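Local coordinates for protein PpiC-type peptidyl-prolyl cis-trans isomerase (PDB 3GPK) that probably catalyses the cis-trans isomerisation of peptide bonds preceding proline, this chain being the PpiC-type isomerase domain of a longer, probably periplasmic protein, at residues 11-16 against 40-45; 6-11 against 64-69. One frame throughout, in Å; residues are numbered along the deposited sequence.

Contact 1 (11-16 against 40-45); sequences GEIFLA and GSFVAY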
ATOM      1  N   GLY A  11       4.465  -0.666   1.537  1.00 10.99           N
ATOM      2  CA  GLY A  11       3.766  -1.729   2.227  1.00 10.04           C
ATOM      3  C   GLY A  11       2.352  -1.689   1.677  1.00  9.39           C
ATOM      4  O   GLY A  11       1.812  -0.608   1.439  1.00  9.16           O
ATOM      5  N   GLU A  12       1.754  -2.852   1.451  1.00  8.50           N
ATOM      6  CA  GLU A  12       0.391  -2.897   0.918  1.00  9.43           C
ATOM      7  C   GLU A  12      -0.507  -3.909   1.605  1.00  8.92           C
ATOM      8  O   GLU A  12      -0.077  -5.009   1.943  1.00 10.07           O
ATOM      9  CB  GLU A  12       0.406  -3.224  -0.591  1.00  8.25           C
ATOM     10  CG  GLU A  12      -0.998  -3.505  -1.177  1.00  9.43           C
ATOM     11  CD  GLU A  12      -0.981  -3.917  -2.638  1.00 12.96           C
ATOM     12  OE1 GLU A  12      -0.042  -4.636  -3.043  1.00 14.78           O
ATOM     13  OE2 GLU A  12      -1.917  -3.532  -3.376  1.00 12.67           O
ATOM     14  N   ILE A  13      -1.757  -3.513   1.825  1.00  8.79           N
ATOM     15  CA  ILE A  13      -2.776  -4.396   2.377  1.00  7.85           C
ATOM     16  C   ILE A  13      -3.859  -4.377   1.301  1.00  8.56           C
ATOM     17  O   ILE A  13      -4.439  -3.331   1.026  1.00  9.49           O
ATOM     18  CB  ILE A  13      -3.379  -3.870   3.701  1.00  8.24           C
ATOM     19  CG1 ILE A  13      -2.323  -3.911   4.816  1.00  9.12           C
ATOM     20  CG2 ILE A  13      -4.595  -4.715   4.071  1.00  9.48           C
ATOM     21  CD1 ILE A  13      -2.813  -3.387   6.166  1.00  8.74           C
ATOM     22  N   PHE A  14      -4.102  -5.524   0.676  1.00  7.35           N
ATOM     23  CA  PHE A  14      -5.099  -5.623  -0.381  1.00  9.17           C
ATOM     24  C   PHE A  14      -6.329  -6.397   0.053  1.00  9.69           C
ATOM     25  O   PHE A  14      -6.214  -7.480   0.618  1.00  8.94           O
ATOM     26  CB  PHE A  14      -4.485  -6.306  -1.604  1.00  9.09           C
ATOM     27  CG  PHE A  14      -5.489  -6.677  -2.657  1.00 10.00           C
ATOM     28  CD1 PHE A  14      -6.169  -5.694  -3.367  1.00 10.30           C
ATOM     29  CD2 PHE A  14      -5.771  -8.013  -2.920  1.00 11.35           C
ATOM     30  CE1 PHE A  14      -7.121  -6.033  -4.322  1.00 11.35           C
ATOM     31  CE2 PHE A  14      -6.721  -8.364  -3.870  1.00 10.94           C
ATOM     32  CZ  PHE A  14      -7.398  -7.372  -4.573  1.00 11.17           C
ATOM     33  N   LEU A  15      -7.505  -5.835  -0.214  1.00 10.32           N
ATOM     34  CA  LEU A  15      -8.759  -6.501   0.118  1.00 11.26           C
ATOM     35  C   LEU A  15      -9.531  -6.647  -1.185  1.00  9.62           C
ATOM     36  O   LEU A  15      -9.922  -5.654  -1.800  1.00  9.54           O
ATOM     37  CB  LEU A  15      -9.578  -5.677   1.113  1.00 11.46           C
ATOM     38  CG  LEU A  15      -8.965  -5.365   2.481  1.00 13.91           C
ATOM     39  CD1 LEU A  15     -10.056  -4.800   3.374  1.00 16.15           C
ATOM     40  CD2 LEU A  15      -8.378  -6.626   3.113  1.00 17.45           C
ATOM     41  N   ALA A  16      -9.730  -7.889  -1.609  1.00 11.01           N
ATOM     42  CA  ALA A  16     -10.438  -8.162  -2.856  1.00 12.33           C
ATOM     43  C   ALA A  16     -11.934  -7.939  -2.717  1.00 12.14           C
ATOM     44  O   ALA A  16     -12.515  -8.175  -1.659  1.00 13.49           O
ATOM     45  CB  ALA A  16     -10.163  -9.595  -3.301  1.00 14.12           C
ATOM     46  N   GLY A  40      -1.700   1.222  15.011  1.00 11.20           N
ATOM     47  CA  GLY A  40      -1.583  -0.202  14.746  1.00 10.51           C
ATOM     48  C   GLY A  40      -0.409  -0.582  13.859  1.00 10.09           C
ATOM     49  O   GLY A  40       0.013   0.185  12.991  1.00 10.86           O
ATOM     50  N   SER A  41       0.117  -1.783  14.076  1.00  8.77           N
ATOM     51  CA  SER A  41       1.248  -2.291  13.305  1.00  8.11           C
ATOM     52  C   SER A  41       0.820  -2.639  11.892  1.00  8.23           C
ATOM     53  O   SER A  41      -0.072  -3.461  11.704  1.00  9.09           O
ATOM     54  CB  SER A  41       1.819  -3.544  13.972  1.00 10.76           C
ATOM     55  OG  SER A  41       2.725  -4.204  13.105  1.00 11.98           O
ATOM     56  N   PHE A  42       1.460  -2.027  10.903  1.00  8.78           N
ATOM     57  CA  PHE A  42       1.106  -2.307   9.515  1.00  9.19           C
ATOM     58  C   PHE A  42       1.323  -3.785   9.213  1.00  8.91           C
ATOM     59  O   PHE A  42       0.522  -4.419   8.529  1.00 11.20           O
ATOM     60  CB  PHE A  42       1.953  -1.475   8.553  1.00  8.77           C
ATOM     61  CG  PHE A  42       1.455  -1.506   7.136  1.00  9.98           C
ATOM     62  CD1 PHE A  42       0.464  -0.622   6.718  1.00  9.26           C
ATOM     63  CD2 PHE A  42       1.947  -2.444   6.229  1.00 10.08           C
ATOM     64  CE1 PHE A  42      -0.034  -0.668   5.418  1.00 10.22           C
ATOM     65  CE2 PHE A  42       1.454  -2.502   4.927  1.00  9.34           C
ATOM     66  CZ  PHE A  42       0.457  -1.610   4.521  1.00  8.37           C
ATOM     67  N   VAL A  43       2.435  -4.323   9.709  1.00 10.04           N
ATOM     68  CA  VAL A  43       2.768  -5.726   9.500  1.00 10.00           C
ATOM     69  C   VAL A  43       1.690  -6.639  10.067  1.00  9.84           C
ATOM     70  O   VAL A  43       1.278  -7.599   9.424  1.00  9.70           O
ATOM     71  CB  VAL A  43       4.127  -6.079  10.153  1.00 11.91           C
ATOM     72  CG1 VAL A  43       4.339  -7.594  10.147  1.00 12.60           C
ATOM     73  CG2 VAL A  43       5.256  -5.388   9.399  1.00 14.67           C
ATOM     74  N   ALA A  44       1.240  -6.339  11.279  1.00  9.45           N
ATOM     75  CA  ALA A  44       0.213  -7.150  11.917  1.00  9.48           C
ATOM     76  C   ALA A  44      -1.094  -7.127  11.139  1.00  9.10           C
ATOM     77  O   ALA A  44      -1.704  -8.175  10.911  1.00  9.72           O
ATOM     78  CB  ALA A  44      -0.020  -6.672  13.334  1.00 10.35           C
ATOM     79  N   TYR A  45      -1.532  -5.937  10.737  1.00  8.37           N
ATOM     80  CA  TYR A  45      -2.775  -5.831   9.992  1.00  7.23           C
ATOM     81  C   TYR A  45      -2.660  -6.462   8.612  1.00  8.15           C
ATOM     82  O   TYR A  45      -3.615  -7.063   8.125  1.00  8.16           O
ATOM     83  CB  TYR A  45      -3.222  -4.366   9.907  1.00  7.62           C
ATOM     84  CG  TYR A  45      -3.958  -3.919  11.148  1.00  7.87           C
ATOM     85  CD1 TYR A  45      -5.346  -4.041  11.237  1.00  8.00           C
ATOM     86  CD2 TYR A  45      -3.268  -3.461  12.273  1.00  8.12           C
ATOM     87  CE1 TYR A  45      -6.023  -3.733  12.408  1.00  7.65           C
ATOM     88  CE2 TYR A  45      -3.943  -3.149  13.456  1.00  9.23           C
ATOM     89  CZ  TYR A  45      -5.323  -3.294  13.516  1.00  8.11           C
ATOM     90  OH  TYR A  45      -6.006  -3.055  14.689  1.00  9.24           O
TER
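The Phe-42 ring carries Ile-13 CD1 over one face, 4.2 Å from the ring centroid and 21° off its normal, a CH-pi contact displaced toward the rim. At the ring's edge lie N and CA of Glu-12, close to its plane, while Gly-11 C comes in obliquely, 3.4 Å from CZ of Phe-42. The Tyr-45 ring has Ser-41 O at its edge, in plane. Helix 42-49 thus packs through its first turn on strand 7-16, the first strand of the antiparallel sheet in the parvulin-type fold. Ile-13 and Phe-42 meet tip to tip. CG of Phe-42 is anti to the backbone N (chi1 -168°), the ring beyond it ends against Ile-13, and Ile-13 CG1 touches CZ of Phe-42 at 3.6 Å. Gly-11 supplies bare backbone here; a CB on it would collide with CE2 of Phe-42. Tyr-45, one helical turn on, contributes its CB, 3.9 Å from Ile-13 CD1, whereas its ring leads away toward Ile-32 and Gln-35 of helix 22-37. Tyr-99, whose ring meets that of Phe-42, and Leu-85 extend the buried cluster. An N-cap at Ser-41 fixes the helix start, its OG accepting a nearly straight bond from Ala-44 N at 3.2 Å.

Contact 2 (6-11 against 64-69); sequences EEYRIG and IRLAQL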
ATOM      1  N   GLU A   6      13.263   7.707  -8.943  1.00 23.90           N
ATOM      2  CA  GLU A   6      12.793   7.322  -7.625  1.00 22.46           C
ATOM      3  C   GLU A   6      12.398   5.857  -7.504  1.00 21.47           C
ATOM      4  O   GLU A   6      11.868   5.249  -8.437  1.00 21.21           O
ATOM      5  CB  GLU A   6      11.606   8.194  -7.207  1.00 24.86           C
ATOM      6  CG  GLU A   6      11.869   9.688  -7.304  1.00 27.71           C
ATOM      7  CD  GLU A   6      11.403  10.281  -8.619  1.00 28.75           C
ATOM      8  OE1 GLU A   6      11.462   9.581  -9.652  1.00 30.12           O
ATOM      9  OE2 GLU A   6      10.988  11.459  -8.621  1.00 30.75           O
ATOM     10  N   GLU A   7      12.690   5.299  -6.336  1.00 19.53           N
ATOM     11  CA  GLU A   7      12.332   3.932  -6.010  1.00 18.44           C
ATOM     12  C   GLU A   7      11.576   4.077  -4.702  1.00 16.99           C
ATOM     13  O   GLU A   7      11.866   4.963  -3.895  1.00 17.12           O
ATOM     14  CB  GLU A   7      13.568   3.052  -5.828  1.00 21.24           C
ATOM     15  CG  GLU A   7      14.308   2.782  -7.124  1.00 23.63           C
ATOM     16  CD  GLU A   7      15.499   1.873  -6.927  1.00 26.30           C
ATOM     17  OE1 GLU A   7      15.307   0.641  -6.862  1.00 27.25           O
ATOM     18  OE2 GLU A   7      16.627   2.396  -6.821  1.00 30.00           O
ATOM     19  N   TYR A   8      10.597   3.216  -4.493  1.00 15.62           N
ATOM     20  CA  TYR A   8       9.785   3.308  -3.297  1.00 14.99           C
ATOM     21  C   TYR A   8       9.696   1.993  -2.566  1.00 13.68           C
ATOM     22  O   TYR A   8       9.512   0.952  -3.187  1.00 14.37           O
ATOM     23  CB  TYR A   8       8.364   3.737  -3.671  1.00 14.81           C
ATOM     24  CG  TYR A   8       8.273   5.033  -4.438  1.00 15.86           C
ATOM     25  CD1 TYR A   8       7.808   6.194  -3.824  1.00 17.97           C
ATOM     26  CD2 TYR A   8       8.652   5.100  -5.778  1.00 17.56           C
ATOM     27  CE1 TYR A   8       7.722   7.394  -4.526  1.00 18.15           C
ATOM     28  CE2 TYR A   8       8.572   6.291  -6.488  1.00 16.69           C
ATOM     29  CZ  TYR A   8       8.106   7.433  -5.855  1.00 18.09           C
ATOM     30  OH  TYR A   8       8.021   8.610  -6.560  1.00 18.23           O
ATOM     31  N   ARG A   9       9.842   2.042  -1.244  1.00 13.49           N
ATOM     32  CA  ARG A   9       9.680   0.841  -0.442  1.00 13.36           C
ATOM     33  C   ARG A   9       8.258   1.011   0.071  1.00 13.55           C
ATOM     34  O   ARG A   9       7.980   1.881   0.899  1.00 13.22           O
ATOM     35  CB  ARG A   9      10.658   0.790   0.724  1.00 16.41           C
ATOM     36  CG  ARG A   9      10.604  -0.554   1.432  1.00 20.14           C
ATOM     37  CD  ARG A   9      11.663  -0.685   2.499  1.00 26.05           C
ATOM     38  NE  ARG A   9      11.776  -2.062   2.978  1.00 30.96           N
ATOM     39  CZ  ARG A   9      12.122  -3.094   2.215  1.00 31.92           C
ATOM     40  NH1 ARG A   9      12.387  -2.913   0.930  1.00 35.20           N
ATOM     41  NH2 ARG A   9      12.226  -4.308   2.743  1.00 32.44           N
ATOM     42  N   ILE A  10       7.355   0.187  -0.441  1.00 13.23           N
ATOM     43  CA  ILE A  10       5.952   0.303  -0.082  1.00 12.97           C
ATOM     44  C   ILE A  10       5.362  -0.921   0.589  1.00 13.19           C
ATOM     45  O   ILE A  10       5.716  -2.056   0.267  1.00 12.67           O
ATOM     46  CB  ILE A  10       5.117   0.630  -1.352  1.00 13.86           C
ATOM     47  CG1 ILE A  10       5.561   1.975  -1.928  1.00 15.54           C
ATOM     48  CG2 ILE A  10       3.630   0.654  -1.028  1.00 14.31           C
ATOM     49  CD1 ILE A  10       4.932   2.313  -3.262  1.00 17.30           C
ATOM     50  N   GLY A  11       4.465  -0.666   1.537  1.00 10.99           N
ATOM     51  CA  GLY A  11       3.766  -1.729   2.227  1.00 10.04           C
ATOM     52  C   GLY A  11       2.352  -1.689   1.677  1.00  9.39           C
ATOM     53  O   GLY A  11       1.812  -0.608   1.439  1.00  9.16           O
ATOM     54  N   ILE A  64      10.382  -0.790  -5.205  1.00 13.72           N
ATOM     55  CA  ILE A  64       9.755  -0.889  -6.520  1.00 13.70           C
ATOM     56  C   ILE A  64       9.721   0.442  -7.258  1.00 13.28           C
ATOM     57  O   ILE A  64       9.913   1.504  -6.669  1.00 14.43           O
ATOM     58  CB  ILE A  64       8.296  -1.399  -6.421  1.00 13.18           C
ATOM     59  CG1 ILE A  64       7.454  -0.414  -5.610  1.00 13.17           C
ATOM     60  CG2 ILE A  64       8.260  -2.787  -5.802  1.00 15.27           C
ATOM     61  CD1 ILE A  64       5.962  -0.704  -5.685  1.00 15.76           C
ATOM     62  N   ARG A  65       9.497   0.368  -8.566  1.00 11.67           N
ATOM     63  CA  ARG A  65       9.383   1.552  -9.399  1.00 12.22           C
ATOM     64  C   ARG A  65       7.876   1.714  -9.603  1.00 11.11           C
ATOM     65  O   ARG A  65       7.155   0.718  -9.656  1.00 12.79           O
ATOM     66  CB  ARG A  65      10.098   1.326 -10.736  1.00 12.68           C
ATOM     67  CG  ARG A  65      11.603   1.119 -10.607  1.00 16.53           C
ATOM     68  CD  ARG A  65      12.240   1.004 -11.983  1.00 21.17           C
ATOM     69  NE  ARG A  65      13.695   1.128 -11.956  1.00 25.73           N
ATOM     70  CZ  ARG A  65      14.530   0.171 -11.567  1.00 27.47           C
ATOM     71  NH1 ARG A  65      14.062  -1.001 -11.159  1.00 30.45           N
ATOM     72  NH2 ARG A  65      15.839   0.385 -11.602  1.00 29.69           N
ATOM     73  N   LEU A  66       7.396   2.949  -9.705  1.00 11.50           N
ATOM     74  CA  LEU A  66       5.958   3.187  -9.859  1.00 13.37           C
ATOM     75  C   LEU A  66       5.290   2.451 -11.017  1.00 14.00           C
ATOM     76  O   LEU A  66       4.104   2.124 -10.951  1.00 12.90           O
ATOM     77  CB  LEU A  66       5.685   4.687  -9.965  1.00 14.96           C
ATOM     78  CG  LEU A  66       6.076   5.481  -8.715  1.00 13.91           C
ATOM     79  CD1 LEU A  66       5.622   6.922  -8.871  1.00 13.89           C
ATOM     80  CD2 LEU A  66       5.444   4.853  -7.477  1.00 14.81           C
ATOM     81  N   ALA A  67       6.043   2.184 -12.077  1.00 14.94           N
ATOM     82  CA  ALA A  67       5.486   1.473 -13.222  1.00 16.32           C
ATOM     83  C   ALA A  67       5.083   0.041 -12.860  1.00 16.44           C
ATOM     84  O   ALA A  67       4.354  -0.612 -13.608  1.00 17.62           O
ATOM     85  CB  ALA A  67       6.494   1.458 -14.369  1.00 17.40           C
ATOM     86  N   GLN A  68       5.554  -0.456 -11.719  1.00 15.47           N
ATOM     87  CA  GLN A  68       5.209  -1.817 -11.303  1.00 14.83           C
ATOM     88  C   GLN A  68       3.830  -1.863 -10.654  1.00 14.99           C
ATOM     89  O   GLN A  68       3.248  -2.934 -10.478  1.00 16.28           O
ATOM     90  CB  GLN A  68       6.235  -2.358 -10.306  1.00 14.88           C
ATOM     91  CG  GLN A  68       7.630  -2.479 -10.857  1.00 13.81           C
ATOM     92  CD  GLN A  68       8.581  -3.132  -9.878  1.00 14.29           C
ATOM     93  OE1 GLN A  68       8.473  -4.328  -9.585  1.00 17.99           O
ATOM     94  NE2 GLN A  68       9.514  -2.352  -9.362  1.00 13.11           N
ATOM     95  N   LEU A  69       3.317  -0.698 -10.284  1.00 15.11           N
ATOM     96  CA  LEU A  69       2.010  -0.611  -9.643  1.00 14.13           C
ATOM     97  C   LEU A  69       0.910  -0.252 -10.626  1.00 14.25           C
ATOM     98  O   LEU A  69       1.164   0.366 -11.655  1.00 13.89           O
ATOM     99  CB  LEU A  69       2.027   0.464  -8.552  1.00 14.93           C
ATOM    100  CG  LEU A  69       2.861   0.214  -7.299  1.00 14.87           C
ATOM    101  CD1 LEU A  69       2.931   1.497  -6.495  1.00 14.14           C
ATOM    102  CD2 LEU A  69       2.239  -0.913  -6.481  1.00 16.02           C
TER
HETATM  103  O   HOH W   1       9.467   5.123  -9.888  1.00 26.97           O
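Tyr-8 and Ile-64 form an antiparallel hydrogen-bonded pair that joins strand 7-16 to the outer strand 60-64 of the parvulin-type sheet, just where the chain leaves that strand for the loop to helix 71-79. Both backbones are satisfied reciprocally: Tyr-8 N donates to Ile-64 O at 2.9 Å (166° at the hydrogen), and Ile-64 N donates to Tyr-8 O at 2.8 Å. Ile-64 CG1 sits between the backbone N and the carbonyl carbon (chi1 62°), close to Tyr-8 O. Ile-64 O has a second, softer partner in the CA-H of Glu-7, with CA 3.5 Å away. Toward Glu-6 and Leu-66 a water joins the two segments: it donates to Glu-6 O at 2.8 Å and accepts from Leu-66 N at 3.0 Å. That water and Ile-64 O both lie at the edge of the Tyr-8 ring, in its plane. Leu-66 opens a short 3-10 turn in which Leu-69 N donates to Leu-66 O, and its side chain reaches back over one face of the tyrosine, CD2 standing 3.9 Å from the ring centroid in a CH-pi contact. An alanine in place of Tyr-8 would probably leave CG and both methyls of Leu-66 without the ring they lie against, opening a gap there and leaving that side chain freer to turn. The charged ends look elsewhere: Arg-9 forms a salt bridge with Asp-60, and Glu-7 OE1 makes a long, weak ion pair with Arg-104. Further along, Ile-10 crosses Ile-64 at about a right angle and meets Leu-69 tip to tip, beside Ala-77 and Ala-74 of helix 71-79. CD1 of Ile-10 serves both neighbours, at 4.0 Å from Ile-64 CD1 and 3.9 Å from Leu-69 CD1.

In the fold
Strand 7-16 is common to both contacts: contact 2 uses its first part, contact 1 the rest, and Gly-11 belongs to both. Their centres lie about 17 Å apart, on opposite sides of the centre of the chain. In sequence the order is 6-11, 11-16, 40-45, 64-69, so the partner of contact 1 comes before that of contact 2. Of the 23 residues between 11-16 and 40-45, sixteen form helix 22-37. One strand thereby illustrates two ways of building a compact domain: contact 1 seats helix 42-49 on the sheet through apolar side chains and the bare backbone at Gly-11, while contact 2 completes the pairing with strand 60-64 and leads toward helix 71-79.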